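Local coordinates for 3-oxoacyl-(acyl-carrier protein) synthase II (Thermus thermophilus, PDB 1J3N), which probably catalyses the condensation of malonyl-ACP with a growing acyl chain in fatty acid elongation, working as a homodimeric thiolase-fold enzyme, at residues 142-145 against 146-150; 207-210 against 211-214; 239-242 against 243-247; 321-324 against 325-329. All blocks are in the same frame, centred on the assembly; numbering follows the deposited sequence.

Interaction 1: 142-145 against 146-150; sequences AHIA and MRYGF
Ala145 O takes two weak bonds at once, from Gly149 N at 2.8 Å and from Phe150 N. Both are bent, the first to 121°. They close the C-terminal end of helix 139-148, where Gly149 turns to positive phi and the chain leaves the helix. Just before it the pattern is regular: Met146 N bonds to Ala142 O, Arg147 N to His143 O and Tyr148 N to Ile144 O. Phe150 comes back past the last turn, and its ring takes Tyr148 CB over its centre. Ile144 CG2, anti to the backbone N, meets Tyr148 CD2 at 4.1 Å. This flank of the helix also packs on helix 70-86 and on strand 98-103. Arg147 runs outward as an extended chain, and its NH1 is hydrogen-bonded to Gln80. On the dimer side, His399, Ile267, Ala262 and His266 of the second subunit pack on Ala142, His143, Ala145 and Met146. There Met146 bends at its last torsion (chi3 -82°), which brings its methyl group back over the preceding turn. CE makes a CH-pi contact over one face of the His143 ring, 3.8 Å from the centroid, and also touches Ala142 CB at 4.0 Å.

Interaction 2: 207-210 against 211-214; sequences STRN and EEPE
A type I beta turn from Arg209 to Glu212 brings the loop after helix 194-202 round to the start of helix 213-216. Glu212 N closes it with a bond to Arg209 O at 3.1 Å. Arg209 is also the centre of an inverse gamma turn, in which Asn210 N makes a weak bond to Thr208 O. The two turns overlap, sharing Arg209 and Asn210. At the far side of the beta turn, Asn210 O touches the Pro213 ring at CD, 3.6 Å away.

The side chain of Glu211 folds back over the turn. Its CG sits between the backbone N and the carbonyl carbon (chi1 60°), and a bend at chi2 carries the carboxylate across the Arg209 stem, its plane 19° from that of the guanidinium. OE2 lies 3.8 Å from Arg209 CG, so it meets the aliphatic stem and not the guanidinium. Glu212 comes to the next carbon of that stem, with OE1 3.9 Å from Arg209 CD. Arg209 bends at chi3, and its NH2 turns to Ser223 O in a weak hydrogen bond and to Asp225 in a long ion pair. Asn210 ties the turn to the chain near strand 48-50, through OD1 to Arg47 N and ND2 to Pro45 O.

Arg209 NE stays 5.1 Å from Glu211 OE2, and Arg209 NH1 is 4.8 Å from Glu212 OE1. The charges are too far apart for a salt bridge here, so any attraction is probably weak; the backbone bond closes the turn and the Asn210 amide anchors it.

Interaction 3: 239-242 against 243-247; sequences EAYE and HAKKR
Glu239 sends its side chain from the end of strand 232-240 toward the helix that follows. Beyond CB, its CG passes 3.6 Å from His243 ND1. Extended past CG, the chain carries the carboxylate between His243 and Arg247. OE2 accepts from both. His243 ND1 gives a very short bond of 2.5 Å to OE2, coming on the anti side and well out of the carboxylate plane, with the oxygen near the ring plane. The carboxylate and the imidazole stand 74° apart. Arg247 NE reaches the same OE2 at 2.9 Å on the syn side, less far out of that plane. The other oxygen, Glu239 OE1, takes Arg247 NH2 at 3.0 Å on its syn lone pair. It is a side-on, two-nitrogen salt bridge, and the two charged planes lie only 16° apart.

This is a strand-to-helix junction: Ala240 is the N-cap of helix 241-246, and Ala244 N bonds to Ala240 O in its first turn. The carboxylate thus joins the end of the strand to His243 in the helix and to Arg247 further on. OE1 is also bonded to Thr7 on the neighbouring strand 4-13, while Arg247 NH1 holds Ala86 O. A glutamine in place of Glu239 would probably leave the Arg247 guanidinium without its charge partner and weaken the two-nitrogen grip.

On another flank, Tyr241 and Lys245 run side by side. Lys245 bends at three successive torsions and meets the ring with its aliphatic CG, 3.3 Å from Tyr241 CZ. The cation-pi partner of Tyr241 is Arg3. Backbone bonds continue along this flank, with Lys245 N on Tyr241 O at 2.9 Å.

Interaction 4: 321-324 against 325-329; sequences GDHA and KRLMV
His323 and Arg326 meet where the chain turns from helix 306-324 toward strand 328-330. Arg326 N bonds to His323 O at 2.7 Å. Their side chains cross at about a right angle. Arg326 bends at chi3, which brings NH2 to the edge of the imidazole, 3.7 Å from His323 ND1, with the guanidinium and the ring 84° apart. Another part of the ring meets Leu327: His323 CD2 is 3.7 Å from Leu327 CD2. CG of His323 lies anti to the backbone N (chi1 -172°), and this swings the ring back toward the residues that follow.

The next bond closes a type I beta turn from Ala324 to Leu327, with Leu327 N on Ala324 O at 3.1 Å. A water secures the same turn. It donates to Ala324 O at 3.0 Å and to Leu327 O at 2.7 Å. Alongside, Leu327 CD1 packs on Ala324 CA at 3.6 Å.

The ring is also held by its NE2, which is hydrogen-bonded to Val295 O. A leucine in place of His323 would probably leave that carbonyl without this partner and loosen the tie between this turn and the chain before strand 297-299. Leu327 also touches Val295, and it reaches Ile316 and Phe320 on the helix. The turn is the return of a beta-alpha-beta unit: strand 297-299 leads to helix 306-324, and the chain comes back as strand 328-330, parallel to the first.

From the N terminus, the four contacts come in series. None nests in or crosses another, and each closes only a local turn. Interaction 1 ends helix 139-148 at the dimer interface. Interaction 2 lies on the opposite side of the chain's centre, with centres about 39 Å apart, and leads into helix 213-216. The chain then enters strand 232-240, whose far end is interaction 3, about 46 Å between centres from interaction 2. Interactions 1 and 3 come closer, about 10 Å between nearest atoms, without touching. Interaction 4 lies in the C-terminal beta-ketoacyl synthase part of the chain. It and interaction 3 reach the same mixed beta-sheet, at strands 328-330 and 232-240.

Interaction 1: 142-145 against 146-150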
ATOM      1  N   ALA A 142      -0.120  -2.091  11.534  1.00 18.52           N
ATOM      2  CA  ALA A 142      -0.929  -2.840  12.487  1.00 18.33           C
ATOM      3  C   ALA A 142      -0.255  -3.020  13.841  1.00 19.47           C
ATOM      4  O   ALA A 142      -0.884  -2.831  14.885  1.00 19.08           O
ATOM      5  CB  ALA A 142      -1.281  -4.209  11.908  1.00 18.34           C
ATOM      6  N   HIS A 143       1.017  -3.403  13.837  1.00 20.57           N
ATOM      7  CA  HIS A 143       1.715  -3.605  15.094  1.00 20.76           C
ATOM      8  C   HIS A 143       1.900  -2.324  15.875  1.00 20.93           C
ATOM      9  O   HIS A 143       1.871  -2.337  17.103  1.00 18.13           O
ATOM     10  CB  HIS A 143       3.060  -4.295  14.857  1.00 21.95           C
ATOM     11  CG  HIS A 143       2.965  -5.784  14.890  1.00 21.08           C
ATOM     12  ND1 HIS A 143       2.669  -6.478  16.045  1.00 21.30           N
ATOM     13  CD2 HIS A 143       3.055  -6.708  13.906  1.00 19.56           C
ATOM     14  CE1 HIS A 143       2.581  -7.765  15.770  1.00 20.70           C
ATOM     15  NE2 HIS A 143       2.809  -7.932  14.478  1.00 23.19           N
ATOM     16  N   ILE A 144       2.083  -1.209  15.171  1.00 21.87           N
ATOM     17  CA  ILE A 144       2.246   0.066  15.851  1.00 20.80           C
ATOM     18  C   ILE A 144       0.918   0.473  16.484  1.00 21.34           C
ATOM     19  O   ILE A 144       0.880   0.943  17.626  1.00 19.60           O
ATOM     20  CB  ILE A 144       2.735   1.161  14.873  1.00 21.40           C
ATOM     21  CG1 ILE A 144       4.204   0.897  14.494  1.00 22.17           C
ATOM     22  CG2 ILE A 144       2.584   2.528  15.511  1.00 21.32           C
ATOM     23  CD1 ILE A 144       4.669   1.619  13.222  1.00 20.87           C
ATOM     24  N   ALA A 145      -0.171   0.292  15.739  1.00 22.13           N
ATOM     25  CA  ALA A 145      -1.505   0.623  16.235  1.00 23.09           C
ATOM     26  C   ALA A 145      -1.859  -0.227  17.451  1.00 23.63           C
ATOM     27  O   ALA A 145      -2.459   0.266  18.416  1.00 24.43           O
ATOM     28  CB  ALA A 145      -2.542   0.408  15.139  1.00 22.50           C
ATOM     29  N   MET A 146      -1.493  -1.504  17.400  1.00 24.20           N
ATOM     30  CA  MET A 146      -1.780  -2.425  18.495  1.00 26.49           C
ATOM     31  C   MET A 146      -0.973  -2.123  19.751  1.00 26.69           C
ATOM     32  O   MET A 146      -1.500  -2.157  20.865  1.00 25.45           O
ATOM     33  CB  MET A 146      -1.517  -3.863  18.055  1.00 29.72           C
ATOM     34  CG  MET A 146      -2.471  -4.356  16.980  1.00 33.98           C
ATOM     35  SD  MET A 146      -2.262  -6.097  16.594  1.00 39.01           S
ATOM     36  CE  MET A 146      -0.895  -6.057  15.459  1.00 39.46           C
ATOM     37  N   ARG A 147       0.303  -1.807  19.567  1.00 25.71           N
ATOM     38  CA  ARG A 147       1.178  -1.520  20.691  1.00 27.51           C
ATOM     39  C   ARG A 147       0.742  -0.314  21.516  1.00 26.48           C
ATOM     40  O   ARG A 147       0.829  -0.335  22.745  1.00 25.32           O
ATOM     41  CB  ARG A 147       2.616  -1.298  20.204  1.00 26.39           C
ATOM     42  CG  ARG A 147       3.628  -1.247  21.341  1.00 28.12           C
ATOM     43  CD  ARG A 147       5.048  -0.958  20.875  1.00 28.96           C
ATOM     44  NE  ARG A 147       5.988  -1.166  21.973  1.00 33.87           N
ATOM     45  CZ  ARG A 147       7.265  -0.793  21.967  1.00 36.60           C
ATOM     46  NH1 ARG A 147       7.779  -0.174  20.913  1.00 34.50           N
ATOM     47  NH2 ARG A 147       8.031  -1.051  23.019  1.00 35.46           N
ATOM     48  N   TYR A 148       0.276   0.732  20.837  1.00 24.94           N
ATOM     49  CA  TYR A 148      -0.135   1.963  21.506  1.00 26.44           C
ATOM     50  C   TYR A 148      -1.642   2.190  21.621  1.00 24.57           C
ATOM     51  O   TYR A 148      -2.076   3.150  22.248  1.00 26.37           O
ATOM     52  CB  TYR A 148       0.504   3.164  20.802  1.00 27.14           C
ATOM     53  CG  TYR A 148       2.017   3.117  20.763  1.00 27.93           C
ATOM     54  CD1 TYR A 148       2.769   3.141  21.941  1.00 28.98           C
ATOM     55  CD2 TYR A 148       2.697   3.045  19.554  1.00 26.70           C
ATOM     56  CE1 TYR A 148       4.164   3.092  21.905  1.00 30.44           C
ATOM     57  CE2 TYR A 148       4.084   2.998  19.508  1.00 29.26           C
ATOM     58  CZ  TYR A 148       4.812   3.022  20.685  1.00 28.37           C
ATOM     59  OH  TYR A 148       6.188   2.975  20.630  1.00 30.79           O
ATOM     60  N   GLY A 149      -2.435   1.316  21.017  1.00 25.37           N
ATOM     61  CA  GLY A 149      -3.879   1.457  21.083  1.00 23.62           C
ATOM     62  C   GLY A 149      -4.441   2.574  20.218  1.00 23.20           C
ATOM     63  O   GLY A 149      -5.518   3.094  20.503  1.00 23.90           O
ATOM     64  N   PHE A 150      -3.712   2.948  19.167  1.00 21.61           N
ATOM     65  CA  PHE A 150      -4.154   4.003  18.262  1.00 20.55           C
ATOM     66  C   PHE A 150      -5.239   3.424  17.366  1.00 21.63           C
ATOM     67  O   PHE A 150      -4.975   2.523  16.566  1.00 22.53           O
ATOM     68  CB  PHE A 150      -2.986   4.502  17.403  1.00 21.15           C
ATOM     69  CG  PHE A 150      -1.836   5.087  18.190  1.00 21.27           C
ATOM     70  CD1 PHE A 150      -2.059   5.796  19.367  1.00 21.26           C
ATOM     71  CD2 PHE A 150      -0.534   4.999  17.703  1.00 23.78           C
ATOM     72  CE1 PHE A 150      -1.019   6.411  20.045  1.00 21.46           C
ATOM     73  CE2 PHE A 150       0.525   5.612  18.369  1.00 22.18           C
ATOM     74  CZ  PHE A 150       0.287   6.322  19.545  1.00 23.73           C
TER

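Interaction 2: 207-210 against 211-214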
ATOM      1  N   SER A 207      25.613  -1.799  -7.358  1.00 26.32           N
ATOM      2  CA  SER A 207      27.019  -1.487  -7.560  1.00 26.99           C
ATOM      3  C   SER A 207      27.838  -2.729  -7.230  1.00 26.77           C
ATOM      4  O   SER A 207      27.524  -3.452  -6.286  1.00 25.54           O
ATOM      5  CB  SER A 207      27.437  -0.332  -6.642  1.00 28.85           C
ATOM      6  OG  SER A 207      28.848  -0.198  -6.596  1.00 29.54           O
ATOM      7  N   THR A 208      28.884  -2.984  -8.011  1.00 27.75           N
ATOM      8  CA  THR A 208      29.736  -4.147  -7.771  1.00 28.24           C
ATOM      9  C   THR A 208      31.101  -3.758  -7.222  1.00 27.75           C
ATOM     10  O   THR A 208      32.059  -4.520  -7.343  1.00 28.29           O
ATOM     11  CB  THR A 208      29.953  -4.967  -9.067  1.00 28.57           C
ATOM     12  OG1 THR A 208      30.472  -4.111 -10.098  1.00 25.30           O
ATOM     13  CG2 THR A 208      28.640  -5.592  -9.525  1.00 27.58           C
ATOM     14  N   ARG A 209      31.192  -2.580  -6.611  1.00 28.08           N
ATOM     15  CA  ARG A 209      32.462  -2.111  -6.064  1.00 27.02           C
ATOM     16  C   ARG A 209      32.764  -2.706  -4.686  1.00 28.19           C
ATOM     17  O   ARG A 209      32.969  -1.987  -3.704  1.00 28.34           O
ATOM     18  CB  ARG A 209      32.454  -0.587  -5.988  1.00 28.50           C
ATOM     19  CG  ARG A 209      33.824   0.035  -5.832  1.00 30.08           C
ATOM     20  CD  ARG A 209      33.801   1.495  -6.256  1.00 32.32           C
ATOM     21  NE  ARG A 209      33.160   1.656  -7.561  1.00 37.39           N
ATOM     22  CZ  ARG A 209      33.201   2.771  -8.289  1.00 39.60           C
ATOM     23  NH1 ARG A 209      33.860   3.835  -7.844  1.00 41.94           N
ATOM     24  NH2 ARG A 209      32.577   2.823  -9.460  1.00 39.36           N
ATOM     25  N   ASN A 210      32.814  -4.029  -4.617  1.00 28.08           N
ATOM     26  CA  ASN A 210      33.074  -4.696  -3.350  1.00 30.07           C
ATOM     27  C   ASN A 210      34.379  -4.270  -2.678  1.00 30.20           C
ATOM     28  O   ASN A 210      34.477  -4.275  -1.449  1.00 29.86           O
ATOM     29  CB  ASN A 210      33.047  -6.212  -3.559  1.00 28.58           C
ATOM     30  CG  ASN A 210      31.713  -6.691  -4.096  1.00 31.50           C
ATOM     31  OD1 ASN A 210      30.666  -6.402  -3.516  1.00 29.73           O
ATOM     32  ND2 ASN A 210      31.741  -7.420  -5.208  1.00 31.76           N
ATOM     33  N   GLU A 211      35.365  -3.881  -3.487  1.00 31.28           N
ATOM     34  CA  GLU A 211      36.675  -3.459  -2.980  1.00 31.62           C
ATOM     35  C   GLU A 211      36.652  -2.181  -2.136  1.00 31.15           C
ATOM     36  O   GLU A 211      37.475  -2.020  -1.237  1.00 30.83           O
ATOM     37  CB  GLU A 211      37.671  -3.286  -4.139  1.00 32.55           C
ATOM     38  CG  GLU A 211      37.262  -2.249  -5.178  1.00 34.92           C
ATOM     39  CD  GLU A 211      36.381  -2.819  -6.277  1.00 37.16           C
ATOM     40  OE1 GLU A 211      35.663  -3.811  -6.030  1.00 37.47           O
ATOM     41  OE2 GLU A 211      36.396  -2.259  -7.396  1.00 39.53           O
ATOM     42  N   GLU A 212      35.726  -1.269  -2.426  1.00 30.70           N
ATOM     43  CA  GLU A 212      35.622  -0.024  -1.662  1.00 30.69           C
ATOM     44  C   GLU A 212      34.161   0.233  -1.290  1.00 29.92           C
ATOM     45  O   GLU A 212      33.478   1.057  -1.910  1.00 27.94           O
ATOM     46  CB  GLU A 212      36.161   1.149  -2.483  1.00 33.53           C
ATOM     47  CG  GLU A 212      37.537   0.907  -3.059  1.00 37.99           C
ATOM     48  CD  GLU A 212      38.026   2.063  -3.906  1.00 40.19           C
ATOM     49  OE1 GLU A 212      37.257   2.533  -4.775  1.00 42.06           O
ATOM     50  OE2 GLU A 212      39.184   2.494  -3.705  1.00 41.82           O
ATOM     51  N   PRO A 213      33.670  -0.459  -0.249  1.00 28.80           N
ATOM     52  CA  PRO A 213      32.287  -0.317   0.209  1.00 28.39           C
ATOM     53  C   PRO A 213      31.807   1.117   0.435  1.00 27.85           C
ATOM     54  O   PRO A 213      30.750   1.500  -0.059  1.00 28.68           O
ATOM     55  CB  PRO A 213      32.265  -1.147   1.492  1.00 27.36           C
ATOM     56  CG  PRO A 213      33.295  -2.209   1.225  1.00 26.93           C
ATOM     57  CD  PRO A 213      34.409  -1.391   0.621  1.00 28.69           C
ATOM     58  N   GLU A 214      32.575   1.908   1.176  1.00 27.89           N
ATOM     59  CA  GLU A 214      32.178   3.283   1.463  1.00 29.60           C
ATOM     60  C   GLU A 214      32.164   4.198   0.244  1.00 28.82           C
ATOM     61  O   GLU A 214      31.578   5.285   0.290  1.00 27.97           O
ATOM     62  CB  GLU A 214      33.089   3.885   2.542  1.00 31.22           C
ATOM     63  CG  GLU A 214      33.052   3.138   3.862  1.00 36.87           C
ATOM     64  CD  GLU A 214      33.807   3.852   4.968  1.00 40.00           C
ATOM     65  OE1 GLU A 214      33.847   3.313   6.095  1.00 42.13           O
ATOM     66  OE2 GLU A 214      34.354   4.950   4.719  1.00 43.56           O
TER

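Interaction 3: 239-242 against 243-247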
ATOM      1  N   GLU A 239       1.424  16.073  12.636  1.00 22.16           N
ATOM      2  CA  GLU A 239       0.443  16.603  13.569  1.00 23.64           C
ATOM      3  C   GLU A 239      -0.210  17.875  13.054  1.00 24.58           C
ATOM      4  O   GLU A 239       0.440  18.710  12.413  1.00 26.76           O
ATOM      5  CB  GLU A 239       1.175  16.903  14.881  1.00 23.52           C
ATOM      6  CG  GLU A 239       0.388  16.790  16.167  1.00 26.48           C
ATOM      7  CD  GLU A 239       1.262  17.104  17.385  1.00 28.11           C
ATOM      8  OE1 GLU A 239       2.467  16.773  17.363  1.00 27.66           O
ATOM      9  OE2 GLU A 239       0.749  17.675  18.366  1.00 29.05           O
ATOM     10  N   ALA A 240      -1.497  18.023  13.332  1.00 24.94           N
ATOM     11  CA  ALA A 240      -2.215  19.219  12.927  1.00 26.70           C
ATOM     12  C   ALA A 240      -1.536  20.348  13.701  1.00 26.12           C
ATOM     13  O   ALA A 240      -1.232  20.189  14.886  1.00 24.68           O
ATOM     14  CB  ALA A 240      -3.684  19.107  13.322  1.00 25.70           C
ATOM     15  N   TYR A 241      -1.280  21.467  13.031  1.00 27.86           N
ATOM     16  CA  TYR A 241      -0.616  22.612  13.659  1.00 29.48           C
ATOM     17  C   TYR A 241      -1.244  23.017  14.989  1.00 30.06           C
ATOM     18  O   TYR A 241      -0.537  23.300  15.962  1.00 26.65           O
ATOM     19  CB  TYR A 241      -0.642  23.820  12.725  1.00 31.35           C
ATOM     20  CG  TYR A 241      -0.142  25.087  13.382  1.00 35.23           C
ATOM     21  CD1 TYR A 241       1.215  25.279  13.627  1.00 35.74           C
ATOM     22  CD2 TYR A 241      -1.033  26.085  13.784  1.00 36.27           C
ATOM     23  CE1 TYR A 241       1.678  26.433  14.256  1.00 37.67           C
ATOM     24  CE2 TYR A 241      -0.580  27.242  14.415  1.00 37.64           C
ATOM     25  CZ  TYR A 241       0.776  27.409  14.648  1.00 38.78           C
ATOM     26  OH  TYR A 241       1.234  28.550  15.280  1.00 41.59           O
ATOM     27  N   GLU A 242      -2.574  23.058  15.012  1.00 29.59           N
ATOM     28  CA  GLU A 242      -3.323  23.431  16.205  1.00 31.69           C
ATOM     29  C   GLU A 242      -3.028  22.492  17.368  1.00 31.41           C
ATOM     30  O   GLU A 242      -2.803  22.928  18.501  1.00 30.73           O
ATOM     31  CB  GLU A 242      -4.821  23.417  15.898  1.00 34.38           C
ATOM     32  CG  GLU A 242      -5.264  24.475  14.894  1.00 40.90           C
ATOM     33  CD  GLU A 242      -5.100  25.889  15.419  1.00 42.56           C
ATOM     34  OE1 GLU A 242      -5.688  26.200  16.478  1.00 45.98           O
ATOM     35  OE2 GLU A 242      -4.391  26.691  14.775  1.00 44.15           O
ATOM     36  N   HIS A 243      -3.032  21.196  17.086  1.00 30.03           N
ATOM     37  CA  HIS A 243      -2.764  20.210  18.120  1.00 30.74           C
ATOM     38  C   HIS A 243      -1.341  20.363  18.651  1.00 30.15           C
ATOM     39  O   HIS A 243      -1.091  20.170  19.837  1.00 30.17           O
ATOM     40  CB  HIS A 243      -2.982  18.800  17.564  1.00 31.84           C
ATOM     41  CG  HIS A 243      -2.844  17.715  18.588  1.00 33.67           C
ATOM     42  ND1 HIS A 243      -1.625  17.319  19.096  1.00 34.42           N
ATOM     43  CD2 HIS A 243      -3.773  16.934  19.188  1.00 33.67           C
ATOM     44  CE1 HIS A 243      -1.809  16.337  19.962  1.00 35.04           C
ATOM     45  NE2 HIS A 243      -3.104  16.085  20.036  1.00 34.53           N
ATOM     46  N   ALA A 244      -0.412  20.731  17.771  1.00 29.60           N
ATOM     47  CA  ALA A 244       0.981  20.905  18.157  1.00 28.32           C
ATOM     48  C   ALA A 244       1.190  22.123  19.058  1.00 29.54           C
ATOM     49  O   ALA A 244       1.810  22.014  20.117  1.00 26.78           O
ATOM     50  CB  ALA A 244       1.862  21.016  16.910  1.00 28.65           C
ATOM     51  N   LYS A 245       0.681  23.281  18.642  1.00 29.75           N
ATOM     52  CA  LYS A 245       0.843  24.486  19.448  1.00 32.87           C
ATOM     53  C   LYS A 245       0.136  24.389  20.797  1.00 33.33           C
ATOM     54  O   LYS A 245       0.653  24.871  21.803  1.00 34.63           O
ATOM     55  CB  LYS A 245       0.340  25.726  18.697  1.00 33.93           C
ATOM     56  CG  LYS A 245       1.322  26.291  17.664  1.00 38.19           C
ATOM     57  CD  LYS A 245       2.755  26.421  18.207  1.00 38.84           C
ATOM     58  CE  LYS A 245       2.865  27.354  19.416  1.00 40.31           C
ATOM     59  NZ  LYS A 245       2.759  28.795  19.046  1.00 42.84           N
ATOM     60  N   LYS A 246      -1.037  23.766  20.816  1.00 32.59           N
ATOM     61  CA  LYS A 246      -1.807  23.617  22.044  1.00 33.43           C
ATOM     62  C   LYS A 246      -1.090  22.808  23.123  1.00 32.96           C
ATOM     63  O   LYS A 246      -1.424  22.918  24.306  1.00 34.38           O
ATOM     64  CB  LYS A 246      -3.165  22.978  21.743  1.00 34.51           C
ATOM     65  CG  LYS A 246      -4.027  22.754  22.978  1.00 39.34           C
ATOM     66  CD  LYS A 246      -5.491  22.513  22.622  1.00 41.78           C
ATOM     67  CE  LYS A 246      -6.094  23.719  21.904  1.00 43.94           C
ATOM     68  NZ  LYS A 246      -7.543  23.523  21.585  1.00 45.65           N
ATOM     69  N   ARG A 247      -0.115  21.995  22.722  1.00 31.56           N
ATOM     70  CA  ARG A 247       0.636  21.190  23.682  1.00 29.14           C
ATOM     71  C   ARG A 247       2.068  21.705  23.814  1.00 28.44           C
ATOM     72  O   ARG A 247       2.886  21.110  24.515  1.00 28.07           O
ATOM     73  CB  ARG A 247       0.634  19.706  23.272  1.00 28.87           C
ATOM     74  CG  ARG A 247       1.543  19.318  22.105  1.00 26.91           C
ATOM     75  CD  ARG A 247       1.486  17.798  21.852  1.00 25.13           C
ATOM     76  NE  ARG A 247       2.328  17.352  20.735  1.00 25.67           N
ATOM     77  CZ  ARG A 247       3.591  16.937  20.848  1.00 26.68           C
ATOM     78  NH1 ARG A 247       4.189  16.897  22.034  1.00 26.23           N
ATOM     79  NH2 ARG A 247       4.263  16.556  19.769  1.00 27.28           N
TER

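Interaction 4: 321-324 against 325-329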
ATOM      1  N   GLY A 321      14.465  25.633 -14.364  1.00 31.96           N
ATOM      2  CA  GLY A 321      15.145  26.476 -15.339  1.00 35.04           C
ATOM      3  C   GLY A 321      16.323  27.293 -14.829  1.00 36.21           C
ATOM      4  O   GLY A 321      17.292  26.741 -14.314  1.00 36.47           O
ATOM      5  N   ASP A 322      16.234  28.612 -14.979  1.00 37.60           N
ATOM      6  CA  ASP A 322      17.296  29.519 -14.551  1.00 38.89           C
ATOM      7  C   ASP A 322      17.636  29.367 -13.076  1.00 38.55           C
ATOM      8  O   ASP A 322      18.746  29.697 -12.648  1.00 38.77           O
ATOM      9  CB  ASP A 322      16.897  30.980 -14.798  1.00 41.89           C
ATOM     10  CG  ASP A 322      16.597  31.275 -16.256  1.00 45.24           C
ATOM     11  OD1 ASP A 322      17.451  30.967 -17.117  1.00 46.11           O
ATOM     12  OD2 ASP A 322      15.508  31.829 -16.537  1.00 45.68           O
ATOM     13  N   HIS A 323      16.682  28.869 -12.298  1.00 36.36           N
ATOM     14  CA  HIS A 323      16.887  28.709 -10.865  1.00 35.80           C
ATOM     15  C   HIS A 323      17.673  27.465 -10.460  1.00 35.61           C
ATOM     16  O   HIS A 323      18.300  27.438  -9.399  1.00 33.95           O
ATOM     17  CB  HIS A 323      15.543  28.699 -10.143  1.00 34.90           C
ATOM     18  CG  HIS A 323      15.669  28.735  -8.655  1.00 34.95           C
ATOM     19  ND1 HIS A 323      16.124  29.843  -7.976  1.00 34.13           N
ATOM     20  CD2 HIS A 323      15.433  27.787  -7.716  1.00 34.55           C
ATOM     21  CE1 HIS A 323      16.165  29.578  -6.682  1.00 35.08           C
ATOM     22  NE2 HIS A 323      15.750  28.337  -6.498  1.00 33.77           N
ATOM     23  N   ALA A 324      17.632  26.441 -11.306  1.00 34.94           N
ATOM     24  CA  ALA A 324      18.322  25.191 -11.037  1.00 36.09           C
ATOM     25  C   ALA A 324      19.769  25.421 -10.624  1.00 36.85           C
ATOM     26  O   ALA A 324      20.289  24.741  -9.737  1.00 35.46           O
ATOM     27  CB  ALA A 324      18.264  24.295 -12.276  1.00 35.12           C
ATOM     28  N   LYS A 325      20.409  26.391 -11.268  1.00 38.30           N
ATOM     29  CA  LYS A 325      21.800  26.720 -11.000  1.00 39.79           C
ATOM     30  C   LYS A 325      22.012  27.332  -9.614  1.00 39.42           C
ATOM     31  O   LYS A 325      23.141  27.385  -9.116  1.00 40.47           O
ATOM     32  CB  LYS A 325      22.318  27.673 -12.090  1.00 42.73           C
ATOM     33  CG  LYS A 325      22.228  27.089 -13.504  1.00 44.71           C
ATOM     34  CD  LYS A 325      22.652  28.081 -14.588  1.00 45.26           C
ATOM     35  CE  LYS A 325      21.687  29.255 -14.685  1.00 45.73           C
ATOM     36  NZ  LYS A 325      22.012  30.166 -15.818  1.00 44.95           N
ATOM     37  N   ARG A 326      20.931  27.780  -8.987  1.00 36.64           N
ATOM     38  CA  ARG A 326      21.028  28.393  -7.667  1.00 37.20           C
ATOM     39  C   ARG A 326      20.592  27.424  -6.566  1.00 35.17           C
ATOM     40  O   ARG A 326      20.660  27.739  -5.378  1.00 33.42           O
ATOM     41  CB  ARG A 326      20.170  29.662  -7.620  1.00 39.73           C
ATOM     42  CG  ARG A 326      20.664  30.707  -6.629  1.00 44.75           C
ATOM     43  CD  ARG A 326      20.172  32.105  -6.999  1.00 47.35           C
ATOM     44  NE  ARG A 326      18.720  32.224  -6.910  1.00 52.09           N
ATOM     45  CZ  ARG A 326      18.042  33.338  -7.170  1.00 52.79           C
ATOM     46  NH1 ARG A 326      18.683  34.438  -7.543  1.00 54.51           N
ATOM     47  NH2 ARG A 326      16.722  33.354  -7.050  1.00 54.31           N
ATOM     48  N   LEU A 327      20.152  26.240  -6.974  1.00 32.51           N
ATOM     49  CA  LEU A 327      19.699  25.222  -6.034  1.00 32.80           C
ATOM     50  C   LEU A 327      20.863  24.482  -5.407  1.00 31.51           C
ATOM     51  O   LEU A 327      21.979  24.514  -5.914  1.00 32.29           O
ATOM     52  CB  LEU A 327      18.833  24.179  -6.747  1.00 33.23           C
ATOM     53  CG  LEU A 327      17.426  24.467  -7.258  1.00 34.47           C
ATOM     54  CD1 LEU A 327      17.009  23.335  -8.186  1.00 34.18           C
ATOM     55  CD2 LEU A 327      16.459  24.600  -6.093  1.00 31.12           C
ATOM     56  N   MET A 328      20.587  23.816  -4.296  1.00 31.06           N
ATOM     57  CA  MET A 328      21.577  22.989  -3.625  1.00 31.27           C
ATOM     58  C   MET A 328      20.914  21.625  -3.628  1.00 30.32           C
ATOM     59  O   MET A 328      19.761  21.495  -3.214  1.00 29.03           O
ATOM     60  CB  MET A 328      21.821  23.444  -2.183  1.00 31.38           C
ATOM     61  CG  MET A 328      22.686  24.684  -2.056  1.00 32.94           C
ATOM     62  SD  MET A 328      23.068  25.058  -0.337  1.00 34.77           S
ATOM     63  CE  MET A 328      21.496  25.796   0.180  1.00 31.29           C
ATOM     64  N   VAL A 329      21.625  20.618  -4.117  1.00 30.40           N
ATOM     65  CA  VAL A 329      21.070  19.278  -4.185  1.00 30.48           C
ATOM     66  C   VAL A 329      22.042  18.294  -3.551  1.00 31.07           C
ATOM     67  O   VAL A 329      23.241  18.333  -3.830  1.00 32.25           O
ATOM     68  CB  VAL A 329      20.820  18.856  -5.666  1.00 30.96           C
ATOM     69  CG1 VAL A 329      20.031  17.553  -5.721  1.00 30.28           C
ATOM     70  CG2 VAL A 329      20.075  19.959  -6.413  1.00 28.67           C
TER
HETATM   71  O   HOH W   1      22.863  23.979  -8.415  1.00 28.83           O